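Local coordinates for uncharacterized protein SPOA0173 (Silicibacter pomeroyi, PDB 3EYT) that is of unknown function but belongs to the thioredoxin-like superfamily and may have oxidoreductase or antioxidant activity, at residues 4-10 and 108-114; 11-15 and 80-84; 26-32 and 60-66; 50-54 and 138-143. One frame throughout, in Å; residues are numbered along the deposited sequence. Where two conformers were deposited one is given.

Contact 3 is the core of the set, a parallel strand pair of mostly buried residues at the middle of the sheet; the other three are only partly buried. Contacts 3 and 4 meet through V54, whose CG1 packs on V32 and V65, so helix 41-57 rests on the sheet and is flanked by helix 140-151. Contacts 1 and 2 touch where L9 meets W14, and L9 also packs on L66 of contact 3. Their chemistry follows their place: backbone bonds in contact 3, side-chain polar bonds around a loop in contact 1, apolar packing in contact 2, and apolar packing beside one surface salt bridge in contact 4.

Contact 1 (4-10 and 108-114); sequences MKAPELQ and RTMAAYQ
Q10 and R108 meet through two side chains of different shape: Q10 sets CG beside its backbone N (chi1 -55°) and runs on extended, whereas R108 bends at chi3 (55°) and brings NE round to the amide. R108 NE then donates to Q10 OE1 at 2.7 Å. The oxygen lies near the guanidinium plane, but the donor is tilted from the plane of the amide carbonyl, and the two flat groups stand 63° apart. A water joins the same pair, accepting from Q10 NE2 at 2.8 Å and, weakly, from R108 NH2.

One residue on, T109 OG1 accepts from Q10 N at 2.9 Å. Its other branch, CG2, touches L9 CD2.

These bonds fasten the loop between the edge strand 4-5 and strand 11-15 over helix 108-112 of the thioredoxin-like fold. D99 receives the N-H groups of T109 and M110, which fixes the start of this short helix. Its far end closes in a Schellman motif, with Q114 at positive phi.

Y113, just before that turn, grips the loop at P7. Its OH donates to P7 O at 2.8 Å, in the carbonyl plane and on a lone pair. P7 CD lies over one face of the phenol, offset toward its rim, 3.8 Å from the Y113 ring centroid in a CH-pi contact. P7 CB meanwhile rests on A112 CB at 3.8 Å, and A6 CB approaches Y113 OH to 3.3 Å.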
loop_
_atom_site.group_PDB
_atom_site.type_symbol
_atom_site.label_atom_id
_atom_site.label_comp_id
_atom_site.label_asym_id
_atom_site.label_seq_id
_atom_site.Cartn_x
_atom_site.Cartn_y
_atom_site.Cartn_z
HETATM N N MSE C 4 -20.686 21.196 -19.361
HETATM C CA MSE C 4 -20.294 21.613 -18.023
HETATM C C MSE C 4 -18.774 21.790 -17.887
HETATM O O MSE C 4 -18.009 21.172 -18.616
HETATM C CB MSE C 4 -20.846 20.661 -16.958
HETATM C CG MSE C 4 -20.778 19.180 -17.263
HETATM SE SE MSE C 4 -21.498 18.238 -15.700
HETATM C CE MSE C 4 -19.879 18.270 -14.632
ATOM N N LYS C 5 -18.337 22.644 -16.963
ATOM C CA LYS C 5 -16.895 22.864 -16.822
ATOM C C LYS C 5 -16.173 21.601 -16.297
ATOM O O LYS C 5 -16.719 20.875 -15.463
ATOM C CB LYS C 5 -16.592 24.099 -15.974
ATOM C CG LYS C 5 -15.490 24.937 -16.588
ATOM C CD LYS C 5 -14.892 25.910 -15.586
ATOM C CE LYS C 5 -13.581 26.493 -16.136
ATOM N NZ LYS C 5 -12.715 25.471 -16.851
ATOM N N ALA C 6 -14.986 21.306 -16.834
ATOM C CA ALA C 6 -14.211 20.151 -16.367
ATOM C C ALA C 6 -13.258 20.510 -15.195
ATOM O O ALA C 6 -12.333 21.296 -15.366
ATOM C CB ALA C 6 -13.467 19.482 -17.517
ATOM N N PRO C 7 -13.487 19.941 -13.988
ATOM C CA PRO C 7 -12.579 20.288 -12.872
ATOM C C PRO C 7 -11.109 19.967 -13.179
ATOM O O PRO C 7 -10.836 18.994 -13.884
ATOM C CB PRO C 7 -13.070 19.382 -11.734
ATOM C CG PRO C 7 -14.575 19.220 -12.032
ATOM C CD PRO C 7 -14.631 19.119 -13.547
ATOM N N GLU C 8 -10.194 20.777 -12.655
ATOM C CA GLU C 8 -8.758 20.524 -12.782
ATOM C C GLU C 8 -8.401 19.148 -12.149
ATOM O O GLU C 8 -8.946 18.793 -11.109
ATOM C CB GLU C 8 -7.963 21.698 -12.163
ATOM C CG GLU C 8 -8.064 23.018 -12.985
ATOM C CD GLU C 8 -7.341 24.236 -12.366
ATOM O OE1 GLU C 8 -6.948 24.214 -11.182
ATOM O OE2 GLU C 8 -7.174 25.254 -13.076
ATOM N N LEU C 9 -7.537 18.365 -12.804
ATOM C CA LEU C 9 -7.099 17.065 -12.282
ATOM C C LEU C 9 -6.372 17.280 -10.960
ATOM O O LEU C 9 -5.567 18.217 -10.830
ATOM C CB LEU C 9 -6.185 16.370 -13.295
ATOM C CG LEU C 9 -6.772 16.105 -14.686
ATOM C CD1 LEU C 9 -5.742 15.387 -15.600
ATOM C CD2 LEU C 9 -8.054 15.305 -14.601
ATOM N N GLN C 10 -6.691 16.476 -9.967
ATOM C CA GLN C 10 -5.922 16.500 -8.720
ATOM C C GLN C 10 -5.210 15.163 -8.600
ATOM O O GLN C 10 -5.809 14.150 -8.255
ATOM C CB GLN C 10 -6.826 16.776 -7.509
ATOM C CG GLN C 10 -7.672 18.087 -7.627
ATOM C CD GLN C 10 -8.636 18.228 -6.448
ATOM O OE1 GLN C 10 -8.225 18.375 -5.299
ATOM N NE2 GLN C 10 -9.917 18.138 -6.731
ATOM N N ARG C 108 -10.052 12.463 -4.963
ATOM C CA ARG C 108 -10.528 13.851 -5.143
ATOM C C ARG C 108 -11.076 14.143 -6.544
ATOM O O ARG C 108 -12.127 14.802 -6.682
ATOM C CB ARG C 108 -9.438 14.879 -4.778
ATOM C CG ARG C 108 -8.995 14.760 -3.324
ATOM C CD ARG C 108 -8.236 15.959 -2.834
ATOM N NE ARG C 108 -8.985 17.195 -3.015
ATOM C CZ ARG C 108 -9.743 17.766 -2.080
ATOM N NH1 ARG C 108 -9.861 17.224 -0.869
ATOM N NH2 ARG C 108 -10.381 18.890 -2.357
ATOM N N THR C 109 -10.359 13.702 -7.573
ATOM C CA THR C 109 -10.806 13.988 -8.956
ATOM C C THR C 109 -12.079 13.202 -9.278
ATOM O O THR C 109 -13.049 13.725 -9.884
ATOM C CB THR C 109 -9.700 13.655 -9.975
ATOM O OG1 THR C 109 -8.479 14.243 -9.524
ATOM C CG2 THR C 109 -10.040 14.153 -11.379
HETATM N N MSE C 110 -12.092 11.948 -8.849
HETATM C CA MSE C 110 -13.297 11.145 -8.994
HETATM C C MSE C 110 -14.541 11.819 -8.387
HETATM O O MSE C 110 -15.588 11.858 -9.041
HETATM C CB MSE C 110 -13.113 9.777 -8.313
HETATM C CG MSE C 110 -14.242 8.811 -8.688
HETATM SE SE MSE C 110 -14.092 7.082 -7.791
HETATM C CE MSE C 110 -15.719 6.302 -8.538
ATOM N N ALA C 111 -14.425 12.330 -7.159
ATOM C CA ALA C 111 -15.523 13.054 -6.509
ATOM C C ALA C 111 -15.854 14.336 -7.243
ATOM O O ALA C 111 -17.019 14.624 -7.450
ATOM C CB ALA C 111 -15.212 13.340 -5.024
ATOM N N ALA C 112 -14.838 15.110 -7.645
ATOM C CA ALA C 112 -15.063 16.356 -8.391
ATOM C C ALA C 112 -15.878 16.114 -9.662
ATOM O O ALA C 112 -16.706 16.950 -10.040
ATOM C CB ALA C 112 -13.713 17.035 -8.762
ATOM N N TYR C 113 -15.672 14.957 -10.292
ATOM C CA TYR C 113 -16.367 14.640 -11.521
ATOM C C TYR C 113 -17.714 13.945 -11.316
ATOM O O TYR C 113 -18.415 13.671 -12.302
ATOM C CB TYR C 113 -15.474 13.815 -12.474
ATOM C CG TYR C 113 -14.556 14.681 -13.310
ATOM C CD1 TYR C 113 -13.354 15.184 -12.778
ATOM C CD2 TYR C 113 -14.887 15.024 -14.614
ATOM C CE1 TYR C 113 -12.532 16.015 -13.524
ATOM C CE2 TYR C 113 -14.062 15.827 -15.377
ATOM C CZ TYR C 113 -12.887 16.324 -14.832
ATOM O OH TYR C 113 -12.067 17.142 -15.587
ATOM N N GLN C 114 -18.042 13.654 -10.059
ATOM C CA GLN C 114 -19.273 12.943 -9.687
ATOM C C GLN C 114 -19.348 11.577 -10.409
ATOM O O GLN C 114 -20.404 11.181 -10.910
ATOM C CB GLN C 114 -20.497 13.830 -10.008
ATOM C CG GLN C 114 -20.347 15.240 -9.403
ATOM C CD GLN C 114 -21.493 16.178 -9.764
ATOM O OE1 GLN C 114 -21.557 16.702 -10.866
ATOM N NE2 GLN C 114 -22.392 16.372 -8.834
HETATM O O HOH W 1 -11.877 19.078 -4.910
#

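Contact 2 (11-15 and 80-84); sequences IQQWF and PISLK
F15 reaches from strand 13-15 to the first turn of helix 80-89, and its ring atoms divide that turn among them. The CA-CB bond already heads toward the helix, and CG lies beside the backbone N, opposite the carbonyl carbon (chi1 -71°). From CG the ring forks. Along one branch, CD2 and CE2 run against L83 CD2, with CE2 at 3.7 Å from that methyl. Along the other, CD1 and CE1 meet the aliphatic start of K84, and CE1 comes 3.7 Å from K84 CG. CZ, at the end, lies 3.6 Å from P80 O and 4.0 Å from P80 CB. K84 CG, P80 O and L83 CD2 all approach the ring obliquely. P80 O is also taken by K84 N in a helical backbone bond, at 2.9 Å, so F15 touches a carbonyl already engaged in the helix.

A second touch comes from Q13, two residues back on the same side of the strand. Its CG stands between the backbone N and the carbonyl carbon (chi1 66°), and the chain then extends until NE2 lies 3.4 Å from P80 CG. P80 is thus met by both Q13 and F15.

V98 underlies the contact, touched by Q13, F15 and L83. Strand and helix segments run nearly parallel, 15° apart with axes 10.5 Å from each other. Such a helix laid against the face of a sheet is the layered alpha/beta packing of the thioredoxin-like fold, here at the edge of the sheet where 11-15 is the outermost strand within the chain.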
loop_
_atom_site.group_PDB
_atom_site.type_symbol
_atom_site.label_atom_id
_atom_site.label_comp_id
_atom_site.label_asym_id
_atom_site.label_seq_id
_atom_site.Cartn_x
_atom_site.Cartn_y
_atom_site.Cartn_z
ATOM N N ILE C 11 -3.926 15.177 -8.926
ATOM C CA ILE C 11 -3.131 13.985 -9.136
ATOM C C ILE C 11 -2.025 13.958 -8.097
ATOM O O ILE C 11 -1.474 15.009 -7.738
ATOM C CB ILE C 11 -2.448 14.028 -10.547
ATOM C CG1 ILE C 11 -3.500 14.117 -11.670
ATOM C CG2 ILE C 11 -1.532 12.822 -10.767
ATOM C CD1 ILE C 11 -4.586 13.027 -11.566
ATOM N N GLN C 12 -1.721 12.754 -7.600
ATOM C CA GLN C 12 -0.673 12.540 -6.604
ATOM C C GLN C 12 0.680 12.225 -7.288
ATOM O O GLN C 12 1.766 12.686 -6.846
ATOM C CB GLN C 12 -1.095 11.385 -5.714
ATOM C CG GLN C 12 -0.121 11.057 -4.600
ATOM C CD GLN C 12 0.156 9.568 -4.573
ATOM O OE1 GLN C 12 -0.569 8.763 -3.945
ATOM N NE2 GLN C 12 1.184 9.178 -5.281
ATOM N N GLN C 13 0.608 11.427 -8.351
ATOM C CA GLN C 13 1.768 11.166 -9.181
ATOM C C GLN C 13 1.352 10.643 -10.554
ATOM O O GLN C 13 0.245 10.145 -10.721
ATOM C CB GLN C 13 2.668 10.151 -8.500
ATOM C CG GLN C 13 2.089 8.781 -8.360
ATOM C CD GLN C 13 3.103 7.879 -7.687
ATOM O OE1 GLN C 13 4.006 7.405 -8.336
ATOM N NE2 GLN C 13 2.991 7.705 -6.373
ATOM N N TRP C 14 2.264 10.730 -11.510
ATOM C CA TRP C 14 2.036 10.343 -12.902
ATOM C C TRP C 14 2.957 9.189 -13.276
ATOM O O TRP C 14 4.106 9.154 -12.842
ATOM C CB TRP C 14 2.371 11.538 -13.809
ATOM C CG TRP C 14 1.236 12.525 -13.910
ATOM C CD1 TRP C 14 1.123 13.726 -13.247
ATOM C CD2 TRP C 14 0.037 12.391 -14.704
ATOM N NE1 TRP C 14 -0.060 14.354 -13.609
ATOM C CE2 TRP C 14 -0.742 13.562 -14.490
ATOM C CE3 TRP C 14 -0.429 11.425 -15.614
ATOM C CZ2 TRP C 14 -1.969 13.772 -15.116
ATOM C CZ3 TRP C 14 -1.671 11.635 -16.239
ATOM C CH2 TRP C 14 -2.421 12.803 -15.980
ATOM N N PHE C 15 2.436 8.237 -14.042
ATOM C CA PHE C 15 3.259 7.214 -14.698
ATOM C C PHE C 15 3.247 7.477 -16.204
ATOM O O PHE C 15 2.264 7.979 -16.739
ATOM C CB PHE C 15 2.719 5.803 -14.394
ATOM C CG PHE C 15 2.928 5.360 -12.958
ATOM C CD1 PHE C 15 4.144 4.813 -12.551
ATOM C CD2 PHE C 15 1.910 5.483 -12.022
ATOM C CE1 PHE C 15 4.341 4.426 -11.203
ATOM C CE2 PHE C 15 2.083 5.079 -10.703
ATOM C CZ PHE C 15 3.310 4.553 -10.285
ATOM N N PRO C 80 0.539 2.697 -5.607
ATOM C CA PRO C 80 1.339 2.929 -6.805
ATOM C C PRO C 80 2.365 1.835 -7.140
ATOM O O PRO C 80 2.648 1.630 -8.337
ATOM C CB PRO C 80 2.037 4.274 -6.499
ATOM C CG PRO C 80 0.953 5.054 -5.721
ATOM C CD PRO C 80 0.405 3.942 -4.780
ATOM N N ILE C 81 2.934 1.148 -6.140
ATOM C CA ILE C 81 3.919 0.076 -6.473
ATOM C C ILE C 81 3.173 -1.028 -7.250
ATOM O O ILE C 81 3.700 -1.605 -8.207
ATOM C CB ILE C 81 4.658 -0.482 -5.237
ATOM C CG1 ILE C 81 5.728 -1.493 -5.635
ATOM C CG2 ILE C 81 3.698 -1.140 -4.238
ATOM C CD1 ILE C 81 6.558 -1.956 -4.482
ATOM N N SER C 82 1.929 -1.286 -6.857
ATOM C CA SER C 82 1.106 -2.265 -7.574
ATOM C C SER C 82 0.688 -1.817 -8.957
ATOM O O SER C 82 0.687 -2.613 -9.914
ATOM C CB SER C 82 -0.107 -2.665 -6.737
ATOM O OG SER C 82 0.297 -3.510 -5.669
ATOM N N LEU C 83 0.299 -0.550 -9.065
ATOM C CA LEU C 83 -0.075 0.065 -10.336
ATOM C C LEU C 83 1.053 0.060 -11.341
ATOM O O LEU C 83 0.818 -0.230 -12.504
ATOM C CB LEU C 83 -0.530 1.525 -10.131
ATOM C CG LEU C 83 -0.970 2.241 -11.427
ATOM C CD1 LEU C 83 -2.164 1.518 -12.062
ATOM C CD2 LEU C 83 -1.301 3.707 -11.170
ATOM N N LYS C 84 2.273 0.403 -10.897
ATOM C CA LYS C 84 3.457 0.375 -11.774
ATOM C C LYS C 84 3.620 -1.005 -12.459
ATOM O O LYS C 84 3.835 -1.087 -13.676
ATOM C CB LYS C 84 4.719 0.728 -10.963
ATOM C CG LYS C 84 5.898 1.134 -11.843
ATOM C CD LYS C 84 7.104 1.477 -10.989
ATOM C CE LYS C 84 8.150 2.129 -11.849
ATOM N NZ LYS C 84 9.435 1.463 -11.544
#

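Contact 3 (26-32 and 60-66); sequences LRGKVIV and EDKVAVL
L26 and L66 meet tip to tip, CD1 to CD1 at 3.9 Å, above the face of the sheet that also carries I31 and A64. The I31 side chain crosses that of L66 at a slant, its CG2 lying 4.1 Å from L66 CD1, while A64 CB touches both methyls of L26. On the other face V32 and V63 lean obliquely on one another, CG2 to CG1 at 4.0 Å. There V32 and V65 also pack on V54 of helix 41-57, and V30 and V63 on L151 of helix 140-151.

The two faces are set by a parallel register in which V30, I31 and V32 pair with V63, A64 and V65. V32 N donates to A64 O at 2.8 Å with an N-H...O angle of 175°, and L66 N to V32 O at 2.9 Å. The pair forms the two strands of a beta-alpha-beta crossover through helix 41-57.

K29 stands just before strand 30-36. Its chain bends at chi4 (-50°), turning NZ onto two carbonyls: E60 O at 2.9 Å on a lone pair in the carbonyl plane, and D61 O at the same distance from above the plane.

K29 NZ is therefore gripped by backbone oxygens, and D61 OD1 is 6.1 Å from it; this probably ties the loop at E60 and D61 to the start of strand 30-36 by charge-dipole attraction, while the backbone hydrogen bonds and the apolar packing on both faces hold the strands.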
loop_
_atom_site.group_PDB
_atom_site.type_symbol
_atom_site.label_atom_id
_atom_site.label_comp_id
_atom_site.label_asym_id
_atom_site.label_seq_id
_atom_site.Cartn_x
_atom_site.Cartn_y
_atom_site.Cartn_z
ATOM N N LEU C 26 -3.288 20.834 -21.958
ATOM C CA LEU C 26 -3.836 20.047 -23.064
ATOM C C LEU C 26 -4.923 20.807 -23.825
ATOM O O LEU C 26 -5.571 20.245 -24.703
ATOM C CB LEU C 26 -4.360 18.696 -22.553
ATOM C CG LEU C 26 -3.335 17.708 -21.981
ATOM C CD1 LEU C 26 -4.026 16.502 -21.369
ATOM C CD2 LEU C 26 -2.298 17.255 -23.011
ATOM N N ARG C 27 -5.115 22.077 -23.464
ATOM C CA ARG C 27 -6.018 22.983 -24.172
ATOM C C ARG C 27 -5.808 22.896 -25.677
ATOM O O ARG C 27 -4.676 22.948 -26.161
ATOM C CB ARG C 27 -5.787 24.427 -23.724
ATOM C CG ARG C 27 -6.444 24.764 -22.414
ATOM C CD ARG C 27 -7.915 25.019 -22.602
ATOM N NE ARG C 27 -8.655 24.496 -21.470
ATOM C CZ ARG C 27 -8.495 24.912 -20.222
ATOM N NH1 ARG C 27 -9.213 24.365 -19.257
ATOM N NH2 ARG C 27 -7.608 25.855 -19.932
ATOM N N GLY C 28 -6.909 22.762 -26.408
ATOM C CA GLY C 28 -6.863 22.662 -27.886
ATOM C C GLY C 28 -6.879 21.240 -28.440
ATOM O O GLY C 28 -7.134 21.030 -29.631
ATOM N N LYS C 29 -6.574 20.267 -27.585
ATOM C CA LYS C 29 -6.743 18.841 -27.906
ATOM C C LYS C 29 -8.050 18.385 -27.300
ATOM O O LYS C 29 -8.476 18.896 -26.257
ATOM C CB LYS C 29 -5.657 17.974 -27.266
ATOM C CG LYS C 29 -4.267 18.144 -27.825
ATOM C CD LYS C 29 -3.278 17.555 -26.833
ATOM C CE LYS C 29 -1.851 17.689 -27.327
ATOM N NZ LYS C 29 -1.744 17.201 -28.716
ATOM N N VAL C 30 -8.690 17.441 -27.975
ATOM C CA VAL C 30 -9.765 16.680 -27.379
ATOM C C VAL C 30 -9.071 15.716 -26.394
ATOM O O VAL C 30 -8.008 15.162 -26.673
ATOM C CB VAL C 30 -10.602 15.967 -28.471
ATOM C CG1 VAL C 30 -11.595 14.982 -27.867
ATOM C CG2 VAL C 30 -11.333 17.015 -29.326
ATOM N N ILE C 31 -9.633 15.585 -25.203
ATOM C CA ILE C 31 -9.014 14.743 -24.180
ATOM C C ILE C 31 -9.968 13.609 -23.809
ATOM O O ILE C 31 -11.173 13.843 -23.548
ATOM C CB ILE C 31 -8.658 15.574 -22.927
ATOM C CG1 ILE C 31 -7.878 16.834 -23.324
ATOM C CG2 ILE C 31 -7.891 14.735 -21.898
ATOM C CD1 ILE C 31 -7.788 17.858 -22.218
ATOM N N VAL C 32 -9.448 12.385 -23.827
ATOM C CA VAL C 32 -10.203 11.214 -23.395
ATOM C C VAL C 32 -9.567 10.732 -22.107
ATOM O O VAL C 32 -8.373 10.435 -22.077
ATOM C CB VAL C 32 -10.118 10.070 -24.437
ATOM C CG1 VAL C 32 -10.869 8.839 -23.954
ATOM C CG2 VAL C 32 -10.662 10.532 -25.791
ATOM N N GLU C 60 -1.853 11.570 -31.735
ATOM C CA GLU C 60 -1.444 12.199 -30.479
ATOM C C GLU C 60 -1.505 13.712 -30.564
ATOM O O GLU C 60 -1.677 14.380 -29.546
ATOM C CB GLU C 60 -0.013 11.800 -30.092
ATOM C CG GLU C 60 0.377 10.350 -30.399
ATOM C CD GLU C 60 0.461 9.426 -29.180
ATOM O OE1 GLU C 60 0.131 9.853 -28.040
ATOM O OE2 GLU C 60 0.864 8.249 -29.380
ATOM N N ASP C 61 -1.352 14.273 -31.765
ATOM C CA ASP C 61 -1.377 15.733 -31.867
ATOM C C ASP C 61 -2.794 16.269 -31.697
ATOM O O ASP C 61 -2.981 17.412 -31.282
ATOM C CB ASP C 61 -0.741 16.234 -33.175
ATOM C CG ASP C 61 -1.577 15.915 -34.394
ATOM O OD1 ASP C 61 -2.390 14.971 -34.356
ATOM O OD2 ASP C 61 -1.420 16.620 -35.415
ATOM N N LYS C 62 -3.787 15.437 -31.993
ATOM C CA LYS C 62 -5.170 15.881 -31.955
ATOM C C LYS C 62 -5.926 15.423 -30.714
ATOM O O LYS C 62 -6.770 16.165 -30.200
ATOM C CB LYS C 62 -5.904 15.419 -33.204
ATOM C CG LYS C 62 -5.458 16.131 -34.478
ATOM C CD LYS C 62 -6.214 15.591 -35.703
ATOM C CE LYS C 62 -5.634 16.097 -37.046
ATOM N NZ LYS C 62 -5.282 17.540 -36.941
ATOM N N VAL C 63 -5.627 14.205 -30.249
ATOM C CA VAL C 63 -6.351 13.580 -29.140
ATOM C C VAL C 63 -5.348 13.136 -28.076
ATOM O O VAL C 63 -4.375 12.408 -28.368
ATOM C CB VAL C 63 -7.190 12.367 -29.621
ATOM C CG1 VAL C 63 -7.887 11.640 -28.427
ATOM C CG2 VAL C 63 -8.211 12.817 -30.662
ATOM N N ALA C 64 -5.550 13.615 -26.857
ATOM C CA ALA C 64 -4.789 13.096 -25.713
ATOM C C ALA C 64 -5.611 12.010 -25.021
ATOM O O ALA C 64 -6.823 12.176 -24.802
ATOM C CB ALA C 64 -4.444 14.234 -24.714
ATOM N N VAL C 65 -4.960 10.909 -24.666
ATOM C CA VAL C 65 -5.594 9.845 -23.914
ATOM C C VAL C 65 -4.832 9.698 -22.597
ATOM O O VAL C 65 -3.614 9.520 -22.591
ATOM C CB VAL C 65 -5.579 8.481 -24.677
ATOM C CG1 VAL C 65 -6.187 7.340 -23.805
ATOM C CG2 VAL C 65 -6.329 8.576 -25.987
ATOM N N LEU C 66 -5.566 9.791 -21.498
ATOM C CA LEU C 66 -5.006 9.774 -20.135
ATOM C C LEU C 66 -5.708 8.687 -19.357
ATOM O O LEU C 66 -6.911 8.516 -19.520
ATOM C CB LEU C 66 -5.320 11.078 -19.393
ATOM C CG LEU C 66 -4.911 12.380 -20.071
ATOM C CD1 LEU C 66 -5.155 13.538 -19.151
ATOM C CD2 LEU C 66 -3.427 12.296 -20.541
HETATM O O HOH W 2 -7.684 18.403 -31.466
#

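Contact 4 (50-54 and 138-143); sequences LAQKV and VSELLL
L50 is touched through both methyls by the segment 138-143: its CD2 lies 3.8 Å from V138 CB, and its CD1 lies 3.7 Å from E140 CG. The leucine and the glutamate run antiparallel alongside one another. L50 and L143 instead meet tip to tip, CD1 to CD2 at 4.0 Å. The same L143 methyl also meets V54 CG2 at 3.8 Å, the two side chains crossing near a right angle. L143 holds CG opposite its backbone N (chi1 -179°), which brings CD2 against both L50 and V54.

Beside these apolar contacts K53 carries the polar link. Its extended chain crosses that of E140 at about a right angle and sets NZ 3.3 Å from E140 OE2, a long salt bridge that meets the oxygen on its syn side, 24° out of the carboxylate plane.

In the next shell, S139 is the N-cap of helix 140-151: its OG accepts from L142 N at 3.0 Å and so fixes the first turn that bears E140 and L143. Beneath, L121 of strand 120-124 is touched by both L50 and L143. Two helices packed side by side on one face of the central sheet are characteristic of the thioredoxin-like fold.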
loop_
_atom_site.group_PDB
_atom_site.type_symbol
_atom_site.label_atom_id
_atom_site.label_comp_id
_atom_site.label_asym_id
_atom_site.label_seq_id
_atom_site.Cartn_x
_atom_site.Cartn_y
_atom_site.Cartn_z
ATOM N N LEU C 50 -10.472 -0.373 -24.293
ATOM C CA LEU C 50 -11.092 0.732 -25.050
ATOM C C LEU C 50 -10.167 1.956 -25.149
ATOM O O LEU C 50 -10.016 2.535 -26.216
ATOM C CB LEU C 50 -12.443 1.126 -24.449
ATOM C CG LEU C 50 -13.137 2.342 -25.067
ATOM C CD1 LEU C 50 -13.468 2.111 -26.557
ATOM C CD2 LEU C 50 -14.413 2.715 -24.274
ATOM N N ALA C 51 -9.545 2.343 -24.026
ATOM C CA ALA C 51 -8.642 3.486 -24.026
ATOM C C ALA C 51 -7.473 3.259 -25.004
ATOM O O ALA C 51 -7.068 4.187 -25.712
ATOM C CB ALA C 51 -8.132 3.782 -22.621
ATOM N N GLN C 52 -6.958 2.038 -25.057
ATOM C CA GLN C 52 -5.877 1.710 -25.977
ATOM C C GLN C 52 -6.287 1.755 -27.453
ATOM O O GLN C 52 -5.470 2.097 -28.306
ATOM C CB GLN C 52 -5.283 0.354 -25.619
ATOM C CG GLN C 52 -4.621 0.355 -24.251
ATOM C CD GLN C 52 -3.967 -0.952 -23.925
ATOM O OE1 GLN C 52 -4.625 -1.979 -23.858
ATOM N NE2 GLN C 52 -2.680 -0.921 -23.692
ATOM N N LYS C 53 -7.545 1.417 -27.735
ATOM C CA LYS C 53 -8.116 1.528 -29.097
ATOM C C LYS C 53 -8.226 2.969 -29.514
ATOM O O LYS C 53 -7.846 3.317 -30.626
ATOM C CB LYS C 53 -9.496 0.861 -29.174
ATOM C CG LYS C 53 -9.410 -0.654 -29.221
ATOM C CD LYS C 53 -10.767 -1.282 -29.045
ATOM C CE LYS C 53 -10.664 -2.779 -29.232
ATOM N NZ LYS C 53 -11.926 -3.468 -28.820
ATOM N N VAL C 54 -8.738 3.810 -28.599
ATOM C CA VAL C 54 -8.811 5.244 -28.847
ATOM C C VAL C 54 -7.419 5.782 -29.136
ATOM O O VAL C 54 -7.229 6.529 -30.114
ATOM C CB VAL C 54 -9.478 5.995 -27.660
ATOM C CG1 VAL C 54 -9.406 7.517 -27.850
ATOM C CG2 VAL C 54 -10.963 5.508 -27.497
ATOM N N VAL C 138 -19.239 1.030 -23.329
ATOM C CA VAL C 138 -19.355 2.149 -24.268
ATOM C C VAL C 138 -19.338 1.645 -25.714
ATOM O O VAL C 138 -18.447 0.869 -26.100
ATOM C CB VAL C 138 -18.223 3.183 -24.090
ATOM C CG1 VAL C 138 -18.592 4.466 -24.816
ATOM C CG2 VAL C 138 -18.002 3.491 -22.607
ATOM N N SER C 139 -20.319 2.096 -26.491
ATOM C CA SER C 139 -20.358 1.844 -27.921
ATOM C C SER C 139 -19.178 2.538 -28.598
ATOM O O SER C 139 -19.064 3.766 -28.562
ATOM C CB SER C 139 -21.648 2.390 -28.511
ATOM O OG SER C 139 -21.508 2.562 -29.907
ATOM N N GLU C 140 -18.310 1.740 -29.215
ATOM C CA GLU C 140 -17.207 2.279 -30.009
ATOM C C GLU C 140 -17.669 3.160 -31.188
ATOM O O GLU C 140 -17.044 4.199 -31.467
ATOM C CB GLU C 140 -16.310 1.153 -30.502
ATOM C CG GLU C 140 -15.321 0.740 -29.447
ATOM C CD GLU C 140 -14.609 -0.540 -29.806
ATOM O OE1 GLU C 140 -14.227 -0.695 -30.986
ATOM O OE2 GLU C 140 -14.434 -1.395 -28.895
ATOM N N LEU C 141 -18.738 2.756 -31.877
ATOM C CA LEU C 141 -19.307 3.617 -32.935
ATOM C C LEU C 141 -19.728 4.973 -32.371
ATOM O O LEU C 141 -19.452 6.028 -32.969
ATOM C CB LEU C 141 -20.504 2.960 -33.644
ATOM C CG LEU C 141 -20.159 1.904 -34.708
ATOM C CD1 LEU C 141 -21.380 1.120 -35.075
ATOM C CD2 LEU C 141 -19.538 2.584 -35.953
ATOM N N LEU C 142 -20.393 4.974 -31.224
ATOM C CA LEU C 142 -20.912 6.266 -30.726
ATOM C C LEU C 142 -19.808 7.118 -30.118
ATOM O O LEU C 142 -19.827 8.341 -30.280
ATOM C CB LEU C 142 -22.111 6.090 -29.782
ATOM C CG LEU C 142 -23.355 5.512 -30.497
ATOM C CD1 LEU C 142 -24.337 4.847 -29.516
ATOM C CD2 LEU C 142 -24.082 6.504 -31.426
ATOM N N LEU C 143 -18.829 6.479 -29.471
ATOM C CA LEU C 143 -17.663 7.211 -28.950
ATOM C C LEU C 143 -16.815 7.836 -30.064
ATOM O O LEU C 143 -16.356 8.981 -29.939
ATOM C CB LEU C 143 -16.777 6.310 -28.073
ATOM C CG LEU C 143 -15.541 6.988 -27.457
ATOM C CD1 LEU C 143 -15.960 8.143 -26.513
ATOM C CD2 LEU C 143 -14.626 5.984 -26.716
#